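Local coordinates for protein pyruvate kinase (Cryptosporidium parvum, PDB 4DRS) that probably catalyses the last step of glycolysis, transferring the phosphoryl group of phosphoenolpyruvate to ADP to give pyruvate and ATP, at residues Q329-M334 with T346-A351; S337-R342 with V375-R380; L427-T432 with N486-A491; V417-D422 with N518-V523; N202-K207 with L297-P302. All coordinates share one frame; numbering follows the deposited sequence.

Contact 1. Residues Q329-M334 with T346-A351; sequences QMLESM and TDVANA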
# COMPACT_ATOMS: atom_id res chain seq x y z
N GLN A 329 23.46 26.34 -12.67
CA GLN A 329 23.22 27.35 -13.71
C GLN A 329 22.22 26.82 -14.73
O GLN A 329 22.55 26.57 -15.90
CB GLN A 329 24.53 27.80 -14.37
CG GLN A 329 24.43 29.13 -15.10
CD GLN A 329 25.73 29.53 -15.77
OE1 GLN A 329 26.22 28.85 -16.67
NE2 GLN A 329 26.29 30.66 -15.34
N MET A 330 20.98 26.64 -14.28
CA MET A 330 19.95 25.94 -15.05
C MET A 330 19.50 26.65 -16.33
O MET A 330 19.08 25.99 -17.28
CB MET A 330 18.74 25.62 -14.16
CG MET A 330 19.01 24.56 -13.10
SD MET A 330 19.96 25.17 -11.70
CE MET A 330 18.64 25.92 -10.74
N LEU A 331 19.60 27.98 -16.36
CA LEU A 331 19.11 28.75 -17.51
C LEU A 331 20.23 29.46 -18.29
O LEU A 331 20.17 30.67 -18.51
CB LEU A 331 18.01 29.73 -17.08
CG LEU A 331 16.82 29.24 -16.24
CD1 LEU A 331 15.93 30.40 -15.84
CD2 LEU A 331 16.00 28.16 -16.94
N GLU A 332 21.23 28.69 -18.71
CA GLU A 332 22.38 29.22 -19.48
C GLU A 332 21.96 30.08 -20.67
O GLU A 332 22.47 31.19 -20.84
CB GLU A 332 23.27 28.07 -19.98
CG GLU A 332 24.17 27.45 -18.93
CD GLU A 332 24.89 26.22 -19.44
OE1 GLU A 332 24.22 25.30 -19.97
OE2 GLU A 332 26.13 26.16 -19.31
N SER A 333 21.04 29.56 -21.48
CA SER A 333 20.57 30.23 -22.70
C SER A 333 19.95 31.60 -22.46
O SER A 333 19.71 32.35 -23.41
CB SER A 333 19.58 29.32 -23.44
OG SER A 333 18.89 30.03 -24.46
N MET A 334 19.70 31.94 -21.19
CA MET A 334 19.04 33.20 -20.85
C MET A 334 20.02 34.32 -20.47
O MET A 334 19.64 35.31 -19.83
CB MET A 334 17.98 32.98 -19.77
CG MET A 334 16.88 32.02 -20.20
SD MET A 334 15.42 32.07 -19.15
CE MET A 334 14.63 33.57 -19.74
N THR A 346 12.78 21.99 -17.97
CA THR A 346 12.55 20.65 -17.41
C THR A 346 13.54 20.33 -16.28
O THR A 346 13.20 19.60 -15.35
CB THR A 346 12.59 19.54 -18.48
OG1 THR A 346 13.89 19.49 -19.08
CG2 THR A 346 11.53 19.78 -19.57
N ASP A 347 14.75 20.90 -16.36
CA ASP A 347 15.76 20.73 -15.32
C ASP A 347 15.30 21.32 -13.98
O ASP A 347 15.47 20.69 -12.93
CB ASP A 347 17.09 21.36 -15.73
CG ASP A 347 18.25 20.90 -14.86
OD1 ASP A 347 18.38 19.69 -14.61
OD2 ASP A 347 19.04 21.76 -14.42
N VAL A 348 14.71 22.51 -14.03
CA VAL A 348 14.18 23.16 -12.83
C VAL A 348 12.92 22.45 -12.34
O VAL A 348 12.75 22.24 -11.13
CB VAL A 348 13.89 24.66 -13.08
CG1 VAL A 348 13.47 25.34 -11.78
CG2 VAL A 348 15.11 25.35 -13.66
N ALA A 349 12.05 22.08 -13.27
CA ALA A 349 10.85 21.31 -12.96
C ALA A 349 11.19 20.01 -12.24
O ALA A 349 10.60 19.69 -11.21
CB ALA A 349 10.07 21.02 -14.23
N ASN A 350 12.16 19.28 -12.77
CA ASN A 350 12.57 18.01 -12.19
C ASN A 350 13.38 18.16 -10.90
O ASN A 350 13.35 17.28 -10.05
CB ASN A 350 13.29 17.13 -13.21
CG ASN A 350 12.33 16.53 -14.22
OD1 ASN A 350 11.44 15.76 -13.86
ND2 ASN A 350 12.52 16.86 -15.49
N ALA A 351 14.08 19.28 -10.75
CA ALA A 351 14.74 19.59 -9.47
C ALA A 351 13.69 19.79 -8.38
O ALA A 351 13.83 19.24 -7.29
CB ALA A 351 15.65 20.80 -9.59
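Met330 packs against Val348 and Asp347 where the loop leaving strand 324-327 of the (beta/alpha)8 barrel runs back past helix 342-354, the helix that follows that strand. The tight part is where CB and CG of Met330 meet Val348 and Asp347. Its first torsion sets CG anti to the carbonyl carbon (chi1 -70°), which carries the start of the side chain to the helix, and the chain meets Val348 and Asp347 at about a right angle to each. CB of Met330 rests 3.7 Å from CG2 of Val348, and CG of Met330 is 4.0 Å from that same methyl. Bends at the next two torsions curl the rest of the chain. A flexible, unbranched residue suits this place because it must turn within a buried layer, where Val359 of strand 358-361 touches both Met330 and Val348.

The contact slackens along the loop. Leu331 adds just the end of one branch, CD2, at 4.4 Å from CG2 of Val348, and it also touches Leu361 and Ala374. Glu332 and Ser333 lie farther out and are partly exposed; the backbone N of Ser333 is held by Glu344.

Asp347 is buried although its side chain is acidic, and the subunit interface gives it a partner: OD1 is hydrogen-bonded to OG1 of Thr346 of the second subunit, a bond that is returned in the other direction by symmetry. This leaves the other carboxylate oxygen facing the methionine, with OD2 of Asp347 3.1 Å from CG of Met330.

Contact 2. Residues S337-R342 with V375-R380; sequences SNRPTR and VNVMSR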
# COMPACT_ATOMS: atom_id res chain seq x y z
N SER A 337 19.49 35.31 -24.54
CA SER A 337 18.18 35.05 -25.15
C SER A 337 17.01 35.43 -24.24
O SER A 337 17.10 35.31 -23.01
CB SER A 337 18.07 33.59 -25.58
OG SER A 337 16.85 33.33 -26.25
N ASN A 338 15.92 35.89 -24.86
CA ASN A 338 14.70 36.32 -24.16
C ASN A 338 14.05 35.23 -23.32
O ASN A 338 13.48 35.51 -22.26
CB ASN A 338 13.69 36.88 -25.18
CG ASN A 338 12.40 37.35 -24.53
OD1 ASN A 338 12.41 38.21 -23.65
ND2 ASN A 338 11.28 36.79 -24.97
N ARG A 339 14.14 33.99 -23.79
CA ARG A 339 13.52 32.85 -23.12
C ARG A 339 14.39 31.60 -23.26
O ARG A 339 15.20 31.52 -24.20
CB ARG A 339 12.11 32.63 -23.67
CG ARG A 339 11.04 32.49 -22.60
CD ARG A 339 9.64 32.56 -23.20
NE ARG A 339 9.41 31.48 -24.15
CZ ARG A 339 8.41 31.45 -25.03
NH1 ARG A 339 7.53 32.45 -25.09
NH2 ARG A 339 8.28 30.42 -25.85
N PRO A 340 14.24 30.62 -22.35
CA PRO A 340 15.12 29.46 -22.39
C PRO A 340 14.63 28.39 -23.35
O PRO A 340 13.62 28.57 -24.04
CB PRO A 340 15.06 28.94 -20.96
CG PRO A 340 13.66 29.24 -20.54
CD PRO A 340 13.22 30.47 -21.28
N THR A 341 15.34 27.27 -23.39
CA THR A 341 14.90 26.11 -24.14
C THR A 341 14.30 25.09 -23.19
O THR A 341 14.46 25.19 -21.97
CB THR A 341 16.05 25.48 -24.95
OG1 THR A 341 17.14 25.15 -24.07
CG2 THR A 341 16.54 26.46 -26.03
N ARG A 342 13.59 24.11 -23.75
CA ARG A 342 12.91 23.06 -22.99
C ARG A 342 13.79 22.39 -21.93
O ARG A 342 13.37 22.26 -20.78
CB ARG A 342 12.34 22.01 -23.94
CG ARG A 342 10.98 22.36 -24.50
CD ARG A 342 10.75 21.70 -25.85
NE ARG A 342 9.42 21.98 -26.39
CZ ARG A 342 9.06 23.13 -26.96
NH1 ARG A 342 9.92 24.14 -27.06
NH2 ARG A 342 7.83 23.27 -27.43
N VAL A 375 14.14 34.85 -14.02
CA VAL A 375 13.50 34.65 -12.72
C VAL A 375 12.02 34.34 -12.88
O VAL A 375 11.50 33.40 -12.27
CB VAL A 375 13.66 35.89 -11.80
CG1 VAL A 375 13.09 35.62 -10.42
CG2 VAL A 375 15.12 36.29 -11.70
N ASN A 376 11.35 35.14 -13.70
CA ASN A 376 9.92 35.02 -13.92
C ASN A 376 9.55 33.66 -14.53
O ASN A 376 8.61 33.00 -14.08
CB ASN A 376 9.43 36.17 -14.79
CG ASN A 376 7.92 36.27 -14.80
OD1 ASN A 376 7.25 35.63 -15.61
ND2 ASN A 376 7.38 37.09 -13.90
N VAL A 377 10.31 33.25 -15.54
CA VAL A 377 10.20 31.93 -16.14
C VAL A 377 10.42 30.82 -15.09
O VAL A 377 9.59 29.92 -14.94
CB VAL A 377 11.18 31.79 -17.33
CG1 VAL A 377 11.47 30.33 -17.67
CG2 VAL A 377 10.64 32.53 -18.55
N MET A 378 11.54 30.91 -14.36
CA MET A 378 11.89 29.92 -13.34
C MET A 378 10.79 29.78 -12.30
O MET A 378 10.43 28.67 -11.90
CB MET A 378 13.23 30.28 -12.68
CG MET A 378 13.88 29.12 -11.93
SD MET A 378 15.66 29.28 -11.61
CE MET A 378 15.66 30.43 -10.23
N SER A 379 10.24 30.92 -11.88
CA SER A 379 9.16 30.97 -10.89
C SER A 379 7.91 30.22 -11.35
O SER A 379 7.34 29.43 -10.60
CB SER A 379 8.82 32.42 -10.55
OG SER A 379 7.77 32.49 -9.62
N ARG A 380 7.50 30.47 -12.59
CA ARG A 380 6.32 29.84 -13.17
C ARG A 380 6.52 28.33 -13.33
O ARG A 380 5.61 27.55 -13.03
CB ARG A 380 5.97 30.49 -14.52
CG ARG A 380 5.92 32.01 -14.48
CD ARG A 380 4.56 32.58 -14.83
NE ARG A 380 4.22 32.36 -16.24
CZ ARG A 380 4.78 33.01 -17.28
NH1 ARG A 380 5.72 33.93 -17.08
NH2 ARG A 380 4.39 32.72 -18.51
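Near Arg339 and Pro340 the loop before helix 342-354 is extended, and it passes helix 371-386 with CA of Arg339 7.8 Å from CA of Val377. Val377 is the one helix residue that meets it, and its two methyls divide the work. With CG1 anti to the backbone N (chi1 160°), that branch faces the proline, and CG2 is left for the arginine.

CG of Pro340 points at CG1 of Val377 from 3.8 Å, while CD of Pro340 lies 4.0 Å from the same methyl. The arginine uses its aliphatic part: CG of Arg339 is 4.1 Å from CG2 of Val377, the two chains crossing at about a right angle. Beyond CG the arginine bends at chi3, and its NH2 makes a weak hydrogen bond to the carbonyl of Gly298 of the second subunit.

The loop is braced from within. OG of Ser337 gives a hydrogen bond of 3.2 Å to O of Arg339, meeting a lone pair in the carbonyl plane. Met345, at the start of the next helix, touches both Pro340 and Val377 and so completes the apolar patch. One turn along the helix from Val377, Arg380 forms a salt bridge through NE to Glu304 of the second subunit.

No hydrogen bond joins the loop to the helix here. Their association rests on a few methyl and methylene contacts, so it should be weakly directional, whereas the polar ends of both arginines reach the second subunit, Arg339 weakly and Arg380 through a salt bridge.

Contact 3. Residues L427-T432 with N486-A491; sequences LIITIT and NALALA. With SO4 (sulfate ion), chain C.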
# COMPACT_ATOMS: atom_id res chain seq x y z
N LEU A 427 -4.23 27.15 5.00
CA LEU A 427 -2.97 27.65 5.56
C LEU A 427 -2.55 26.91 6.82
O LEU A 427 -3.39 26.43 7.59
CB LEU A 427 -3.08 29.14 5.90
CG LEU A 427 -3.26 30.18 4.79
CD1 LEU A 427 -3.60 31.50 5.43
CD2 LEU A 427 -2.02 30.30 3.91
N ILE A 428 -1.24 26.83 7.02
CA ILE A 428 -0.67 26.41 8.30
C ILE A 428 0.11 27.60 8.87
O ILE A 428 1.14 28.00 8.32
CB ILE A 428 0.25 25.18 8.16
CG1 ILE A 428 -0.52 24.00 7.53
CG2 ILE A 428 0.81 24.79 9.53
CD1 ILE A 428 0.34 22.80 7.22
N ILE A 429 -0.40 28.17 9.96
CA ILE A 429 0.24 29.32 10.60
C ILE A 429 1.01 28.86 11.83
O ILE A 429 0.48 28.15 12.68
CB ILE A 429 -0.79 30.40 10.99
CG1 ILE A 429 -1.61 30.82 9.77
CG2 ILE A 429 -0.09 31.62 11.59
CD1 ILE A 429 -2.83 31.66 10.10
N THR A 430 2.28 29.25 11.91
CA THR A 430 3.12 28.88 13.04
C THR A 430 3.74 30.10 13.74
O THR A 430 4.38 30.94 13.10
CB THR A 430 4.21 27.84 12.66
OG1 THR A 430 4.98 27.50 13.81
CG2 THR A 430 5.14 28.36 11.56
N ILE A 431 3.51 30.20 15.04
CA ILE A 431 4.12 31.25 15.84
C ILE A 431 5.44 30.70 16.35
O ILE A 431 5.47 29.71 17.08
CB ILE A 431 3.20 31.67 17.02
CG1 ILE A 431 1.87 32.23 16.50
CG2 ILE A 431 3.89 32.70 17.91
CD1 ILE A 431 0.82 32.44 17.57
N THR A 432 6.54 31.33 15.94
CA THR A 432 7.87 30.81 16.22
C THR A 432 8.86 31.93 16.57
O THR A 432 8.76 33.04 16.04
CB THR A 432 8.40 29.95 15.05
OG1 THR A 432 9.68 29.40 15.39
CG2 THR A 432 8.53 30.77 13.75
N ASN A 486 -4.35 38.82 13.24
CA ASN A 486 -3.63 39.67 12.30
C ASN A 486 -3.12 38.88 11.10
O ASN A 486 -3.20 39.35 9.96
CB ASN A 486 -2.47 40.39 12.99
CG ASN A 486 -2.93 41.35 14.08
OD1 ASN A 486 -4.12 41.66 14.20
ND2 ASN A 486 -1.98 41.82 14.88
N ALA A 487 -2.60 37.68 11.36
CA ALA A 487 -2.06 36.81 10.31
C ALA A 487 -3.14 36.35 9.32
O ALA A 487 -2.91 36.32 8.12
CB ALA A 487 -1.34 35.62 10.92
N LEU A 488 -4.32 36.01 9.84
CA LEU A 488 -5.46 35.66 9.00
C LEU A 488 -5.99 36.87 8.22
O LEU A 488 -6.41 36.73 7.06
CB LEU A 488 -6.58 35.04 9.83
CG LEU A 488 -6.40 33.61 10.35
CD1 LEU A 488 -7.41 33.32 11.45
CD2 LEU A 488 -6.52 32.59 9.22
N ALA A 489 -5.97 38.04 8.85
CA ALA A 489 -6.40 39.28 8.19
C ALA A 489 -5.43 39.67 7.08
O ALA A 489 -5.85 39.99 5.96
CB ALA A 489 -6.54 40.41 9.21
N LEU A 490 -4.13 39.63 7.38
CA LEU A 490 -3.10 39.93 6.40
C LEU A 490 -3.11 38.91 5.26
O LEU A 490 -2.96 39.29 4.09
CB LEU A 490 -1.72 40.03 7.05
CG LEU A 490 -0.50 40.47 6.22
CD1 LEU A 490 -0.78 41.74 5.41
CD2 LEU A 490 0.71 40.67 7.12
N ALA A 491 -3.30 37.64 5.59
CA ALA A 491 -3.36 36.57 4.58
C ALA A 491 -4.60 36.69 3.69
O ALA A 491 -4.54 36.38 2.49
CB ALA A 491 -3.29 35.20 5.23
S SO4 C . 9.86 27.37 17.81
O1 SO4 C . 8.67 27.80 18.57
O2 SO4 C . 9.43 26.92 16.47
O3 SO4 C . 10.81 28.50 17.65
O4 SO4 C . 10.56 26.28 18.52
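Leu427 and Ile429 reach from one face of strand 427-431 to helix 480-493, a sheet-to-helix packing within the alpha/beta domain at the C-terminal end of pyruvate kinase. Strand and helix run roughly antiparallel, with 138° between their directions, and their axes come within 10.5 Å. This spacing is filled from the strand side by branched residues and from the helix side largely by alanines.

Ile429 presents two branches at once. Its first torsion puts CG1 anti to the carbonyl carbon (chi1 -55°), and the extended chain brings CD1 of Ile429 to 3.9 Å from CD2 of Leu488; the two side chains slant across each other, the leucine reaching back toward the strand by its end. The short branch goes to Ala487, just before Leu488 in the helix, with CG2 of Ile429 4.2 Å from CB of Ala487. Two residues earlier, CD1 of Leu427 lies 3.7 Å from CB of Ala491. Ala487 and Ala491 are one helical turn apart, and their small methyls let these longer side chains approach the helix backbone. Ile451, Cys453 and Tyr472 from the next two strands of the sheet extend the same apolar layer.

The strand ends in a loop holding a sulfate, probably from the crystallisation liquor, in a position consistent with the phosphate-binding loop for fructose 1,6-bisphosphate in allosterically regulated relatives. Glu433, Thr434 and Thr437 also bind this ion. OG1 of Thr432, which accepts a hydrogen bond from N of Gly435, lies 2.7 Å from O3 of the sulfate.

Contact 4. Residues V417-D422 with N518-V523; sequences VESAHD and NLMKIV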
# COMPACT_ATOMS: atom_id res chain seq x y z
N VAL A 417 0.24 19.06 9.62
CA VAL A 417 0.13 18.70 8.21
C VAL A 417 -1.01 17.70 7.97
O VAL A 417 -1.75 17.83 6.99
CB VAL A 417 1.46 18.14 7.65
CG1 VAL A 417 1.29 17.67 6.21
CG2 VAL A 417 2.55 19.21 7.72
N GLU A 418 -1.16 16.73 8.87
CA GLU A 418 -2.25 15.76 8.77
C GLU A 418 -3.61 16.44 8.97
O GLU A 418 -4.55 16.19 8.22
CB GLU A 418 -2.07 14.60 9.76
CG GLU A 418 -2.92 13.38 9.43
CD GLU A 418 -3.29 12.56 10.65
OE1 GLU A 418 -3.63 13.16 11.70
OE2 GLU A 418 -3.26 11.31 10.57
N SER A 419 -3.69 17.30 9.99
CA SER A 419 -4.90 18.07 10.28
C SER A 419 -5.34 18.95 9.12
O SER A 419 -6.52 19.01 8.79
CB SER A 419 -4.71 18.94 11.53
OG SER A 419 -5.30 18.32 12.66
N ALA A 420 -4.37 19.64 8.50
CA ALA A 420 -4.64 20.53 7.38
C ALA A 420 -5.27 19.75 6.23
O ALA A 420 -6.18 20.24 5.57
CB ALA A 420 -3.37 21.23 6.93
N HIS A 421 -4.77 18.54 6.03
CA HIS A 421 -5.29 17.65 5.00
C HIS A 421 -6.68 17.18 5.32
O HIS A 421 -7.57 17.21 4.46
CB HIS A 421 -4.35 16.47 4.81
CG HIS A 421 -4.86 15.44 3.84
ND1 HIS A 421 -4.84 15.63 2.50
CD2 HIS A 421 -5.42 14.18 4.05
CE1 HIS A 421 -5.36 14.55 1.89
NE2 HIS A 421 -5.71 13.66 2.84
N ASP A 422 -6.89 16.76 6.56
CA ASP A 422 -8.17 16.19 7.00
C ASP A 422 -9.34 17.18 6.98
O ASP A 422 -10.47 16.77 6.73
CB ASP A 422 -8.03 15.55 8.38
CG ASP A 422 -7.28 14.22 8.35
OD1 ASP A 422 -7.27 13.56 7.28
OD2 ASP A 422 -6.70 13.85 9.39
N ASN A 518 4.64 23.25 20.79
CA ASN A 518 4.03 22.17 21.61
C ASN A 518 2.50 22.14 21.56
O ASN A 518 1.87 21.25 22.14
CB ASN A 518 4.50 22.27 23.07
CG ASN A 518 3.93 23.48 23.79
OD1 ASN A 518 3.84 24.58 23.22
ND2 ASN A 518 3.54 23.30 25.04
N LEU A 519 1.91 23.09 20.84
CA LEU A 519 0.46 23.25 20.78
C LEU A 519 -0.04 23.38 19.33
O LEU A 519 0.60 24.01 18.50
CB LEU A 519 0.05 24.49 21.58
CG LEU A 519 -1.42 24.81 21.85
CD1 LEU A 519 -1.54 25.60 23.15
CD2 LEU A 519 -2.04 25.58 20.70
N MET A 520 -1.20 22.79 19.07
CA MET A 520 -1.83 22.87 17.75
C MET A 520 -3.33 23.11 17.89
O MET A 520 -3.99 22.47 18.71
CB MET A 520 -1.59 21.57 16.98
CG MET A 520 -1.89 21.65 15.49
SD MET A 520 -2.61 20.13 14.84
CE MET A 520 -4.34 20.38 15.23
N LYS A 521 -3.86 24.05 17.11
CA LYS A 521 -5.31 24.25 17.03
C LYS A 521 -5.78 24.49 15.60
O LYS A 521 -4.99 24.85 14.72
CB LYS A 521 -5.80 25.36 17.98
CG LYS A 521 -5.22 26.74 17.73
CD LYS A 521 -6.07 27.83 18.37
CE LYS A 521 -5.88 27.93 19.88
NZ LYS A 521 -4.53 28.46 20.25
N ILE A 522 -7.07 24.27 15.37
CA ILE A 522 -7.67 24.56 14.07
C ILE A 522 -8.66 25.71 14.23
O ILE A 522 -9.63 25.61 14.97
CB ILE A 522 -8.37 23.32 13.47
CG1 ILE A 522 -7.45 22.10 13.55
CG2 ILE A 522 -8.79 23.61 12.03
CD1 ILE A 522 -8.01 20.84 12.91
N VAL A 523 -8.40 26.80 13.52
CA VAL A 523 -9.24 28.00 13.57
C VAL A 523 -9.94 28.24 12.24
O VAL A 523 -9.53 27.71 11.20
CB VAL A 523 -8.44 29.25 13.99
CG1 VAL A 523 -7.99 29.15 15.44
CG2 VAL A 523 -7.24 29.47 13.07
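Ser419, on helix 408-422, is met by the ends of two strand side chains, Met520 and Ile522. The methyl CE of Met520 is 3.4 Å from OG of Ser419 and 4.0 Å from its CB, and the sulfur SD of Met520 follows at 3.9 Å from OG. From the other strand residue, CD1 of Ile522 lies 3.7 Å from OG of Ser419. Both partners are apolar, so the hydroxyl finds its hydrogen bond outside this pair of segments, with OG of Ser415 of the third subunit. Serine suits the spot because it is small enough to sit beneath two long side chains and still has a polar group to offer across the interface.

Met520 and Ile522 stand two residues apart on strand 519-524 and thus on the same face of it. Met520 starts out with CG anti to the backbone N (chi1 -166°) and bends at the two torsions beyond, which turns its methyl onto the serine; Ile522 arrives by its long branch. Ile504 of the adjoining strand touches Ser419, Met520 and Ile522 alike, and Ile412 of the third subunit packs on the two strand residues.

Near its start the strand carries a classic beta bulge, in which Asn518 and Leu519 both face His507. Residues 519-521 then pair antiparallel with a strand of the third subunit, continuing the sheet across the boundary. A helix and an edge strand that together meet a neighbouring subunit are characteristic of the interface between C-terminal domains in pyruvate kinase tetramers.

Contact 5. Residues N202-K207 with L297-P302; sequences NLPGCK and LGMEIP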
# COMPACT_ATOMS: atom_id res chain seq x y z
N ASN A 202 42.23 24.22 -13.50
CA ASN A 202 42.04 22.89 -12.93
C ASN A 202 43.27 22.01 -13.10
O ASN A 202 43.96 22.07 -14.12
CB ASN A 202 40.84 22.20 -13.58
CG ASN A 202 39.55 22.98 -13.41
OD1 ASN A 202 38.99 23.05 -12.31
ND2 ASN A 202 39.07 23.56 -14.51
N LEU A 203 43.53 21.18 -12.09
CA LEU A 203 44.65 20.24 -12.11
C LEU A 203 44.16 18.81 -11.88
O LEU A 203 44.20 18.32 -10.74
CB LEU A 203 45.72 20.64 -11.08
CG LEU A 203 46.25 22.07 -11.06
CD1 LEU A 203 47.17 22.27 -9.87
CD2 LEU A 203 46.95 22.44 -12.36
N PRO A 204 43.69 18.13 -12.95
CA PRO A 204 43.17 16.76 -12.87
C PRO A 204 44.20 15.78 -12.31
O PRO A 204 45.35 15.78 -12.74
CB PRO A 204 42.84 16.42 -14.32
CG PRO A 204 42.62 17.73 -14.98
CD PRO A 204 43.60 18.66 -14.32
N GLY A 205 43.76 14.96 -11.36
CA GLY A 205 44.63 13.96 -10.72
C GLY A 205 45.71 14.54 -9.82
O GLY A 205 46.59 13.81 -9.36
N CYS A 206 45.64 15.84 -9.56
CA CYS A 206 46.62 16.51 -8.70
C CYS A 206 45.96 17.07 -7.45
O CYS A 206 44.84 17.59 -7.50
CB CYS A 206 47.34 17.63 -9.47
SG CYS A 206 48.25 17.10 -10.94
N LYS A 207 46.65 16.94 -6.32
CA LYS A 207 46.19 17.50 -5.06
C LYS A 207 46.48 19.00 -5.02
O LYS A 207 47.63 19.42 -5.20
CB LYS A 207 46.84 16.78 -3.87
CG LYS A 207 46.47 17.30 -2.48
CD LYS A 207 44.99 17.07 -2.14
CE LYS A 207 44.70 17.34 -0.67
NZ LYS A 207 44.83 18.78 -0.28
N LEU A 297 32.98 18.47 -10.00
CA LEU A 297 32.35 17.14 -10.08
C LEU A 297 32.33 16.56 -11.50
O LEU A 297 32.67 15.39 -11.69
CB LEU A 297 30.94 17.19 -9.49
CG LEU A 297 30.23 15.85 -9.24
CD1 LEU A 297 31.07 14.93 -8.36
CD2 LEU A 297 28.85 16.08 -8.63
N GLY A 298 31.97 17.39 -12.48
CA GLY A 298 31.89 16.98 -13.88
C GLY A 298 33.20 16.57 -14.52
O GLY A 298 33.24 16.23 -15.71
N MET A 299 34.28 16.61 -13.75
CA MET A 299 35.62 16.26 -14.23
C MET A 299 36.23 15.09 -13.47
O MET A 299 37.28 14.58 -13.86
CB MET A 299 36.55 17.47 -14.11
CG MET A 299 36.35 18.55 -15.16
SD MET A 299 37.22 20.07 -14.71
CE MET A 299 38.78 19.42 -14.12
N GLU A 300 35.57 14.67 -12.39
CA GLU A 300 36.11 13.63 -11.52
C GLU A 300 35.31 12.33 -11.64
O GLU A 300 35.81 11.25 -11.31
CB GLU A 300 36.13 14.12 -10.07
CG GLU A 300 36.86 15.45 -9.88
CD GLU A 300 36.85 15.93 -8.44
OE1 GLU A 300 35.83 15.74 -7.75
OE2 GLU A 300 37.87 16.50 -8.00
N ILE A 301 34.08 12.45 -12.13
CA ILE A 301 33.21 11.30 -12.36
C ILE A 301 32.67 11.37 -13.79
O ILE A 301 32.74 12.43 -14.42
CB ILE A 301 32.05 11.24 -11.34
CG1 ILE A 301 31.05 12.38 -11.55
CG2 ILE A 301 32.59 11.26 -9.91
CD1 ILE A 301 29.67 12.10 -10.99
N PRO A 302 32.15 10.25 -14.32
CA PRO A 302 31.47 10.32 -15.62
C PRO A 302 30.25 11.24 -15.56
O PRO A 302 29.49 11.19 -14.60
CB PRO A 302 31.04 8.87 -15.87
CG PRO A 302 32.02 8.05 -15.10
CD PRO A 302 32.32 8.85 -13.87
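The carboxamide of Asn202 has the thioether of Met299 lying over one of its faces: CE of Met299 is 3.7 Å from CG of Asn202, and SD of Met299 is 3.9 Å from that carbon. The methyl also touches the stem of the side chain, CE of Met299 standing 3.5 Å from CB of Asn202. The proline ring of Pro204 takes a smaller part, meeting the methyl with CG of Pro204 at 4.3 Å from CE of Met299.

Met299 gets there from a short, weakly bonded helix near residues 297-300. CG is set anti to the carbonyl carbon (chi1 -76°), the chain extends as far as the sulfur, and a bend at chi3 brings the methyl against both asparagine and proline. In that helix O of Leu297 accepts from both Glu300 N and Ile301 N. On the other side, Leu203 to Cys206 form a type II turn with Gly205 at its third position, where a positive phi (70°) is needed. Leu167, on strand 165-168, touches both Pro204 and Met299 and bonds to Asn202 through the backbone.

The contact thus joins the small beta domain, to which strand 201-202 belongs, to the short helix that follows barrel strand 289-293. In pyruvate kinases the small domain moves as a lid over the active-site cleft. A thioether laid on an amide and a proline, with no hydrogen bond between the two segments, is consistent with a junction that can shift at little cost.

Contacts 1 and 2 lie side by side, their centres 8 Å apart, and they touch directly, with SD of Met334 3.5 Å from CD of Pro340. Both border the second subunit. Contacts 3 and 4, with centres 13 Å apart, share the sheet of the C-terminal domain: CG1 of Ile428 is 4.0 Å from CB of Ala420, and contact 4 reaches the third subunit. Contact 5 lies on the opposite side of the chain's centre from contacts 3 and 4, its centre about 49 Å from theirs. Of the ADP-binding residues, whose ligand is absent here, Arg74 is about 11 Å from Met330 and Arg116 about 9 Å from Asn202 between side chains; contacts 2, 3 and 4 lie away from them.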